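PDB 4H0C: Phospholipase/Carboxylesterase from Dyadobacter fermentans, which probably hydrolyses carboxylic esters, perhaps including palmitoyl thioesters on proteins, as an alpha/beta hydrolase. Local coordinates for residues Asn60-Tyr65 against Phe107-Cys112; Ser80-Val85 against Leu115-Arg120. All blocks are in the same frame, centred on the assembly; numbering follows the deposited sequence.

Overall arrangement
Both contacts use helix 109-120, which follows strand 102-107 in the alpha/beta-hydrolase fold. Contact 1 lies at its N-terminal start, where Ser108 sits on a probable nucleophile elbow and a citrate is bound. Contact 2 lies further along the same helix, where Leu115-Arg120 packs against helix 77-94. The centres of the two contacts are about 11 Å apart. They also touch directly through Trp62: its CE3 is 3.7 Å from CB of Ala81, and its CZ3 is 4.0 Å from CD2 of Leu84. The loop Asn60-Tyr65 thus meets both helices, while contact 2 is where the two helices pack on each other, with no citrate atom involved.

Contact 1. Residues Asn60-Tyr65 against Phe107-Cys112; sequences NSWYPY and FSQGAC. With CIT (citric acid), chain C.
The loop Asn60-Tyr65 packs against the strand-turn-helix of an alpha/beta hydrolase. Phe107 ends the strand. Ser108 follows with the strained, positive-phi backbone expected of a nucleophile elbow. Its OG hydrogen-bonds to His194 NE2, consistent with a Ser-His-Asp triad completed by Asp162, and also to O7 of a citrate probably taken from the crystallisation liquor. Gln109 carries the contact. Its CG is anti to the backbone N (chi1 -168°) and the chain runs on extended, so the amide reaches the loop. Gln109 NE2 donates a nearly straight bond to Ser61 OG (3.0 Å, 175°), which lies in the amide plane. Gln109 OE1 accepts from the backbone N of Trp62 at 3.0 Å, with the donor well above the carbonyl plane. Gln109 NE2 also sits over the centre of one face of the Tyr63 ring, 3.8 Å above its plane. An alanine in place of Gln109 would remove both hydrogen bonds of the side-chain amide and would probably loosen the loop beside the citrate. Gly110 passes close to the Trp62 indole, with its N 4.3 Å from CD1; the indole NE1 itself bonds to His29 O. Cys112 comes last: its CB lies 3.4 Å from Tyr63 OH, and that hydroxyl donates a 2.7 Å hydrogen bond to citrate O5.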
ATOM      1  N   ASN A  60       2.598  -4.530 -15.677  1.00 19.47           N
ATOM      2  CA  ASN A  60       2.115  -5.256 -14.494  1.00 20.93           C
ATOM      3  C   ASN A  60       3.123  -5.204 -13.340  1.00 18.17           C
ATOM      4  O   ASN A  60       3.176  -6.116 -12.508  1.00 18.52           O
ATOM      5  CB  ASN A  60       1.810  -6.728 -14.821  1.00 23.27           C
ATOM      6  CG  ASN A  60       0.589  -6.915 -15.695  1.00 27.79           C
ATOM      7  OD1 ASN A  60      -0.117  -5.976 -16.031  1.00 32.63           O
ATOM      8  ND2 ASN A  60       0.336  -8.157 -16.061  1.00 32.62           N
ATOM      9  N   SER A  61       3.913  -4.130 -13.284  1.00 15.75           N
ATOM     10  CA  SER A  61       4.937  -4.003 -12.262  1.00 16.35           C
ATOM     11  C   SER A  61       5.204  -2.541 -11.957  1.00 15.06           C
ATOM     12  O   SER A  61       5.535  -1.757 -12.867  1.00 15.76           O
ATOM     13  CB  SER A  61       6.228  -4.711 -12.711  1.00 16.81           C
ATOM     14  OG  SER A  61       7.269  -4.536 -11.749  1.00 17.53           O
ATOM     15  N   TRP A  62       5.062  -2.174 -10.676  1.00 15.42           N
ATOM     16  CA  TRP A  62       5.284  -0.776 -10.234  1.00 13.51           C
ATOM     17  C   TRP A  62       6.669  -0.240 -10.489  1.00 14.02           C
ATOM     18  O   TRP A  62       6.829   0.934 -10.824  1.00 14.52           O
ATOM     19  CB  TRP A  62       4.852  -0.580  -8.776  1.00 12.42           C
ATOM     20  CG  TRP A  62       3.392  -0.921  -8.593  1.00 12.81           C
ATOM     21  CD1 TRP A  62       2.829  -1.962  -7.848  1.00 13.79           C
ATOM     22  CD2 TRP A  62       2.256  -0.200  -9.172  1.00 12.36           C
ATOM     23  NE1 TRP A  62       1.458  -1.934  -7.938  1.00 14.03           N
ATOM     24  CE2 TRP A  62       1.048  -0.908  -8.739  1.00 12.94           C
ATOM     25  CE3 TRP A  62       2.135   0.899 -10.009  1.00 12.41           C
ATOM     26  CZ2 TRP A  62      -0.235  -0.486  -9.125  1.00 14.65           C
ATOM     27  CZ3 TRP A  62       0.858   1.319 -10.385  1.00 13.57           C
ATOM     28  CH2 TRP A  62      -0.303   0.633  -9.955  1.00 13.82           C
ATOM     29  N   TYR A  63       7.675  -1.089 -10.341  1.00 12.68           N
ATOM     30  CA  TYR A  63       9.071  -0.676 -10.563  1.00 13.74           C
ATOM     31  C   TYR A  63       9.859  -1.964 -10.836  1.00 14.44           C
ATOM     32  O   TYR A  63       9.466  -3.042 -10.353  1.00 15.83           O
ATOM     33  CB  TYR A  63       9.615   0.118  -9.328  1.00 14.95           C
ATOM     34  CG  TYR A  63       9.263  -0.510  -7.996  1.00 14.48           C
ATOM     35  CD1 TYR A  63      10.009  -1.595  -7.496  1.00 15.05           C
ATOM     36  CD2 TYR A  63       8.159  -0.076  -7.254  1.00 14.19           C
ATOM     37  CE1 TYR A  63       9.667  -2.207  -6.292  1.00 15.47           C
ATOM     38  CE2 TYR A  63       7.843  -0.653  -6.045  1.00 14.32           C
ATOM     39  CZ  TYR A  63       8.577  -1.736  -5.584  1.00 14.99           C
ATOM     40  OH  TYR A  63       8.240  -2.339  -4.413  1.00 18.80           O
ATOM     41  N   PRO A  64      10.961  -1.874 -11.610  1.00 16.60           N
ATOM     42  CA  PRO A  64      11.564  -3.088 -12.209  1.00 16.67           C
ATOM     43  C   PRO A  64      12.336  -4.059 -11.309  1.00 16.47           C
ATOM     44  O   PRO A  64      12.429  -5.241 -11.636  1.00 15.84           O
ATOM     45  CB  PRO A  64      12.517  -2.520 -13.268  1.00 19.28           C
ATOM     46  CG  PRO A  64      12.832  -1.132 -12.772  1.00 16.91           C
ATOM     47  CD  PRO A  64      11.534  -0.641 -12.179  1.00 15.35           C
ATOM     48  N   TYR A  65      12.890  -3.556 -10.210  1.00 14.55           N
ATOM     49  CA  TYR A  65      13.816  -4.310  -9.374  1.00 14.86           C
ATOM     50  C   TYR A  65      13.304  -4.463  -7.957  1.00 14.41           C
ATOM     51  O   TYR A  65      12.236  -3.922  -7.622  1.00 15.83           O
ATOM     52  CB  TYR A  65      15.175  -3.600  -9.398  1.00 14.16           C
ATOM     53  CG  TYR A  65      15.711  -3.449 -10.807  1.00 15.56           C
ATOM     54  CD1 TYR A  65      15.892  -4.578 -11.627  1.00 16.28           C
ATOM     55  CD2 TYR A  65      16.035  -2.201 -11.327  1.00 16.19           C
ATOM     56  CE1 TYR A  65      16.388  -4.462 -12.916  1.00 18.05           C
ATOM     57  CE2 TYR A  65      16.541  -2.081 -12.617  1.00 19.11           C
ATOM     58  CZ  TYR A  65      16.704  -3.210 -13.401  1.00 19.63           C
ATOM     59  OH  TYR A  65      17.192  -3.077 -14.676  1.00 24.32           O
ATOM     60  N   PHE A 107      -0.385  -5.730  -1.435  1.00 13.19           N
ATOM     61  CA  PHE A 107       0.366  -6.955  -1.150  1.00 14.75           C
ATOM     62  C   PHE A 107       1.707  -6.870  -1.826  1.00 13.59           C
ATOM     63  O   PHE A 107       1.778  -6.519  -3.004  1.00 15.80           O
ATOM     64  CB  PHE A 107      -0.374  -8.215  -1.667  1.00 16.40           C
ATOM     65  CG  PHE A 107       0.440  -9.470  -1.581  1.00 17.63           C
ATOM     66  CD1 PHE A 107       0.844  -9.968  -0.338  1.00 18.72           C
ATOM     67  CD2 PHE A 107       0.821 -10.148  -2.732  1.00 18.63           C
ATOM     68  CE1 PHE A 107       1.605 -11.126  -0.238  1.00 21.53           C
ATOM     69  CE2 PHE A 107       1.575 -11.320  -2.642  1.00 23.62           C
ATOM     70  CZ  PHE A 107       1.971 -11.810  -1.397  1.00 22.19           C
ATOM     71  N   SER A 108       2.757  -7.243  -1.096  1.00 14.01           N
ATOM     72  CA  SER A 108       4.101  -7.402  -1.673  1.00 14.42           C
ATOM     73  C   SER A 108       4.573  -6.095  -2.348  1.00 13.77           C
ATOM     74  O   SER A 108       4.638  -5.069  -1.676  1.00 14.20           O
ATOM     75  CB  SER A 108       4.167  -8.663  -2.569  1.00 17.48           C
ATOM     76  OG  SER A 108       5.504  -9.086  -2.778  1.00 20.85           O
ATOM     77  N   GLN A 109       4.859  -6.104  -3.651  1.00 14.10           N
ATOM     78  CA  GLN A 109       5.259  -4.881  -4.351  1.00 11.38           C
ATOM     79  C   GLN A 109       4.265  -3.755  -4.113  1.00 11.43           C
ATOM     80  O   GLN A 109       4.681  -2.598  -3.939  1.00 14.19           O
ATOM     81  CB  GLN A 109       5.451  -5.133  -5.851  1.00 13.51           C
ATOM     82  CG  GLN A 109       6.136  -3.984  -6.591  1.00 13.37           C
ATOM     83  CD  GLN A 109       6.102  -4.174  -8.105  1.00 14.98           C
ATOM     84  OE1 GLN A 109       5.038  -4.420  -8.677  1.00 14.11           O
ATOM     85  NE2 GLN A 109       7.268  -4.049  -8.761  1.00 15.16           N
ATOM     86  N   GLY A 110       2.973  -4.089  -4.111  1.00 11.52           N
ATOM     87  CA  GLY A 110       1.899  -3.127  -3.787  1.00 12.29           C
ATOM     88  C   GLY A 110       1.893  -2.646  -2.349  1.00 11.76           C
ATOM     89  O   GLY A 110       1.494  -1.502  -2.087  1.00 13.47           O
ATOM     90  N   ALA A 111       2.326  -3.505  -1.413  1.00 11.28           N
ATOM     91  CA  ALA A 111       2.436  -3.090   0.013  1.00 10.53           C
ATOM     92  C   ALA A 111       3.587  -2.088   0.169  1.00 11.22           C
ATOM     93  O   ALA A 111       3.459  -1.107   0.880  1.00 12.35           O
ATOM     94  CB  ALA A 111       2.655  -4.299   0.909  1.00 14.13           C
ATOM     95  N   CYS A 112       4.708  -2.340  -0.513  1.00 12.01           N
ATOM     96  CA  CYS A 112       5.828  -1.406  -0.484  1.00 11.67           C
ATOM     97  C   CYS A 112       5.409  -0.049  -1.046  1.00 12.65           C
ATOM     98  O   CYS A 112       5.720   0.989  -0.468  1.00 13.84           O
ATOM     99  CB  CYS A 112       6.999  -1.955  -1.297  1.00 13.14           C
ATOM    100  SG  CYS A 112       7.620  -3.498  -0.622  1.00 15.87           S
TER
HETATM  101  C1  CIT C 301       8.716  -8.540  -5.115  1.00 29.98           C
HETATM  102  O1  CIT C 301       9.518  -8.337  -6.043  1.00 33.06           O
HETATM  103  O2  CIT C 301       7.523  -8.828  -5.330  1.00 35.64           O
HETATM  104  C2  CIT C 301       9.221  -8.428  -3.693  1.00 26.21           C
HETATM  105  C3  CIT C 301       8.925  -7.029  -3.128  1.00 23.91           C
HETATM  106  O7  CIT C 301       7.533  -6.742  -3.236  1.00 27.71           O
HETATM  107  C4  CIT C 301       9.307  -6.925  -1.651  1.00 25.84           C
HETATM  108  C5  CIT C 301       8.164  -7.387  -0.768  1.00 29.58           C
HETATM  109  O3  CIT C 301       7.498  -6.527  -0.132  1.00 27.49           O
HETATM  110  O4  CIT C 301       7.932  -8.618  -0.700  1.00 31.85           O
HETATM  111  C6  CIT C 301       9.634  -5.936  -3.900  1.00 22.70           C
HETATM  112  O5  CIT C 301       8.940  -4.983  -4.342  1.00 24.07           O
HETATM  113  O6  CIT C 301      10.867  -6.010  -4.030  1.00 22.00           O

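Contact 2. Residues Ser80-Val85 against Leu115-Arg120; sequences SALALV and LEYTTR
Helices 77-94 and 109-120 pack against each other, their short segments crossing at -67° with axes 10.1 Å apart. The arrangement belongs to the helical layer of the alpha/beta-hydrolase fold. Leu82 CG is anti to the carbonyl carbon (chi1 -67°), which brings the branch toward the second helix. CD1 is anti to CA, so one methyl heads for Arg120 and the other for Tyr117. Leu82 CD2 lies 3.7 Å from Tyr117 CA and also meets Tyr117 CB. Leu82 CD1 lies over the centre of one face of the Arg120 guanidinium, 3.7 Å from Arg120 CZ. The Leu82 and Arg120 side chains cross at about a right angle. Val85 has CG1 anti to its backbone N, and this methyl makes a CH-pi contact over the face of the Tyr117 ring, 3.6 Å from the centroid. Tyr117 CG is also anti to its N (chi1 174°). The Val85 and Tyr117 side chains run past each other in opposite directions. Arg120 is extended from CG to NE. Arg120 NE donates to the anti lone pair of Glu116 OE2 at 2.7 Å, within the guanidinium plane, and NH2 bonds the same oxygen weakly. Glu116 OE1 accepts from Tyr145 OH and Ile136 N. No hydrogen bond links the two segments: they meet through methyls, two over flat groups and one on the Tyr117 backbone, while the salt bridge stays within Leu115-Arg120 and probably steadies the guanidinium face that Leu82 meets.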
ATOM      1  N   SER A  80       6.700   7.602 -11.103  1.00 15.01           N
ATOM      2  CA  SER A  80       5.484   7.481 -11.906  1.00 16.40           C
ATOM      3  C   SER A  80       4.408   6.706 -11.143  1.00 13.52           C
ATOM      4  O   SER A  80       3.224   7.066 -11.186  1.00 15.01           O
ATOM      5  CB  SER A  80       5.776   6.805 -13.247  1.00 16.60           C
ATOM      6  OG  SER A  80       4.667   6.986 -14.113  1.00 17.45           O
ATOM      7  N   ALA A  81       4.817   5.635 -10.469  1.00 13.81           N
ATOM      8  CA  ALA A  81       3.874   4.845  -9.639  1.00 12.27           C
ATOM      9  C   ALA A  81       3.277   5.723  -8.522  1.00 14.17           C
ATOM     10  O   ALA A  81       2.041   5.733  -8.307  1.00 13.62           O
ATOM     11  CB  ALA A  81       4.562   3.598  -9.087  1.00 13.55           C
ATOM     12  N   LEU A  82       4.134   6.493  -7.840  1.00 13.93           N
ATOM     13  CA  LEU A  82       3.678   7.371  -6.744  1.00 13.19           C
ATOM     14  C   LEU A  82       2.727   8.432  -7.275  1.00 14.37           C
ATOM     15  O   LEU A  82       1.718   8.740  -6.638  1.00 15.54           O
ATOM     16  CB  LEU A  82       4.869   8.032  -6.027  1.00 14.27           C
ATOM     17  CG  LEU A  82       5.767   7.048  -5.254  1.00 13.81           C
ATOM     18  CD1 LEU A  82       7.111   7.694  -4.921  1.00 14.70           C
ATOM     19  CD2 LEU A  82       5.061   6.575  -3.985  1.00 16.03           C
ATOM     20  N   ALA A  83       3.044   8.978  -8.454  1.00 14.79           N
ATOM     21  CA  ALA A  83       2.152   9.949  -9.100  1.00 15.37           C
ATOM     22  C   ALA A  83       0.752   9.386  -9.351  1.00 16.08           C
ATOM     23  O   ALA A  83      -0.256  10.071  -9.113  1.00 16.12           O
ATOM     24  CB  ALA A  83       2.757  10.477 -10.402  1.00 15.66           C
ATOM     25  N   LEU A  84       0.684   8.154  -9.826  1.00 15.19           N
ATOM     26  CA  LEU A  84      -0.607   7.527 -10.142  1.00 13.31           C
ATOM     27  C   LEU A  84      -1.435   7.296  -8.870  1.00 14.81           C
ATOM     28  O   LEU A  84      -2.654   7.551  -8.852  1.00 14.94           O
ATOM     29  CB  LEU A  84      -0.391   6.223 -10.940  1.00 14.84           C
ATOM     30  CG  LEU A  84      -1.663   5.428 -11.353  1.00 14.95           C
ATOM     31  CD1 LEU A  84      -2.670   6.261 -12.130  1.00 16.19           C
ATOM     32  CD2 LEU A  84      -1.323   4.172 -12.139  1.00 15.38           C
ATOM     33  N   VAL A  85      -0.781   6.833  -7.800  1.00 14.94           N
ATOM     34  CA  VAL A  85      -1.506   6.630  -6.527  1.00 14.15           C
ATOM     35  C   VAL A  85      -2.054   7.974  -6.083  1.00 12.32           C
ATOM     36  O   VAL A  85      -3.225   8.092  -5.688  1.00 13.31           O
ATOM     37  CB  VAL A  85      -0.614   6.012  -5.434  1.00 14.85           C
ATOM     38  CG1 VAL A  85      -1.347   5.955  -4.086  1.00 14.24           C
ATOM     39  CG2 VAL A  85      -0.092   4.650  -5.892  1.00 15.52           C
ATOM     40  N   LEU A 115       3.131   1.746   1.456  1.00 10.84           N
ATOM     41  CA  LEU A 115       3.865   2.351   2.580  1.00 10.11           C
ATOM     42  C   LEU A 115       4.634   3.579   2.101  1.00 10.82           C
ATOM     43  O   LEU A 115       4.637   4.607   2.770  1.00 11.59           O
ATOM     44  CB  LEU A 115       4.826   1.350   3.197  1.00 10.51           C
ATOM     45  CG  LEU A 115       4.111   0.249   3.990  1.00 10.39           C
ATOM     46  CD1 LEU A 115       5.153  -0.777   4.384  1.00 12.45           C
ATOM     47  CD2 LEU A 115       3.398   0.801   5.242  1.00 12.66           C
ATOM     48  N   GLU A 116       5.260   3.480   0.928  1.00 11.50           N
ATOM     49  CA  GLU A 116       6.080   4.575   0.419  1.00 11.72           C
ATOM     50  C   GLU A 116       5.206   5.780   0.104  1.00 10.68           C
ATOM     51  O   GLU A 116       5.542   6.912   0.465  1.00 11.81           O
ATOM     52  CB  GLU A 116       6.884   4.137  -0.814  1.00 12.19           C
ATOM     53  CG  GLU A 116       7.952   5.131  -1.286  1.00 14.92           C
ATOM     54  CD  GLU A 116       9.059   5.415  -0.270  1.00 14.87           C
ATOM     55  OE1 GLU A 116       9.332   4.555   0.617  1.00 15.58           O
ATOM     56  OE2 GLU A 116       9.681   6.506  -0.390  1.00 16.13           O
ATOM     57  N   TYR A 117       4.052   5.544  -0.520  1.00 11.49           N
ATOM     58  CA  TYR A 117       3.163   6.654  -0.828  1.00 11.03           C
ATOM     59  C   TYR A 117       2.605   7.329   0.421  1.00 11.03           C
ATOM     60  O   TYR A 117       2.627   8.560   0.549  1.00 11.71           O
ATOM     61  CB  TYR A 117       1.990   6.245  -1.750  1.00 11.22           C
ATOM     62  CG  TYR A 117       1.034   7.403  -1.911  1.00 11.00           C
ATOM     63  CD1 TYR A 117       1.299   8.401  -2.844  1.00 11.91           C
ATOM     64  CD2 TYR A 117      -0.075   7.568  -1.059  1.00 11.80           C
ATOM     65  CE1 TYR A 117       0.457   9.503  -2.971  1.00 12.68           C
ATOM     66  CE2 TYR A 117      -0.919   8.664  -1.186  1.00 11.98           C
ATOM     67  CZ  TYR A 117      -0.642   9.632  -2.130  1.00 12.39           C
ATOM     68  OH  TYR A 117      -1.454  10.730  -2.266  1.00 16.55           O
ATOM     69  N   THR A 118       2.089   6.519   1.331  1.00 11.71           N
ATOM     70  CA  THR A 118       1.415   7.082   2.494  1.00 10.33           C
ATOM     71  C   THR A 118       2.401   7.788   3.430  1.00 11.52           C
ATOM     72  O   THR A 118       2.022   8.721   4.080  1.00 14.49           O
ATOM     73  CB  THR A 118       0.560   6.065   3.254  1.00 10.83           C
ATOM     74  OG1 THR A 118       1.369   4.948   3.594  1.00 11.96           O
ATOM     75  CG2 THR A 118      -0.610   5.592   2.373  1.00 11.90           C
ATOM     76  N   THR A 119       3.649   7.321   3.486  1.00 12.27           N
ATOM     77  CA  THR A 119       4.669   7.884   4.373  1.00 11.51           C
ATOM     78  C   THR A 119       5.296   9.164   3.767  1.00 12.71           C
ATOM     79  O   THR A 119       5.692  10.098   4.492  1.00 13.69           O
ATOM     80  CB  THR A 119       5.676   6.794   4.767  1.00 13.72           C
ATOM     81  OG1 THR A 119       4.933   5.661   5.253  1.00 15.85           O
ATOM     82  CG2 THR A 119       6.600   7.265   5.906  1.00 16.92           C
ATOM     83  N   ARG A 120       5.326   9.248   2.439  1.00 11.98           N
ATOM     84  CA  ARG A 120       5.704  10.530   1.803  1.00 13.42           C
ATOM     85  C   ARG A 120       4.607  11.572   1.939  1.00 14.26           C
ATOM     86  O   ARG A 120       4.867  12.774   1.768  1.00 15.65           O
ATOM     87  CB  ARG A 120       6.019  10.301   0.318  1.00 11.73           C
ATOM     88  CG  ARG A 120       7.337   9.568   0.092  1.00 11.39           C
ATOM     89  CD  ARG A 120       7.682   9.572  -1.380  1.00 13.77           C
ATOM     90  NE  ARG A 120       8.857   8.756  -1.655  1.00 15.34           N
ATOM     91  CZ  ARG A 120       9.719   8.990  -2.643  1.00 15.33           C
ATOM     92  NH1 ARG A 120       9.574  10.067  -3.419  1.00 19.91           N
ATOM     93  NH2 ARG A 120      10.738   8.171  -2.826  1.00 18.24           N
TER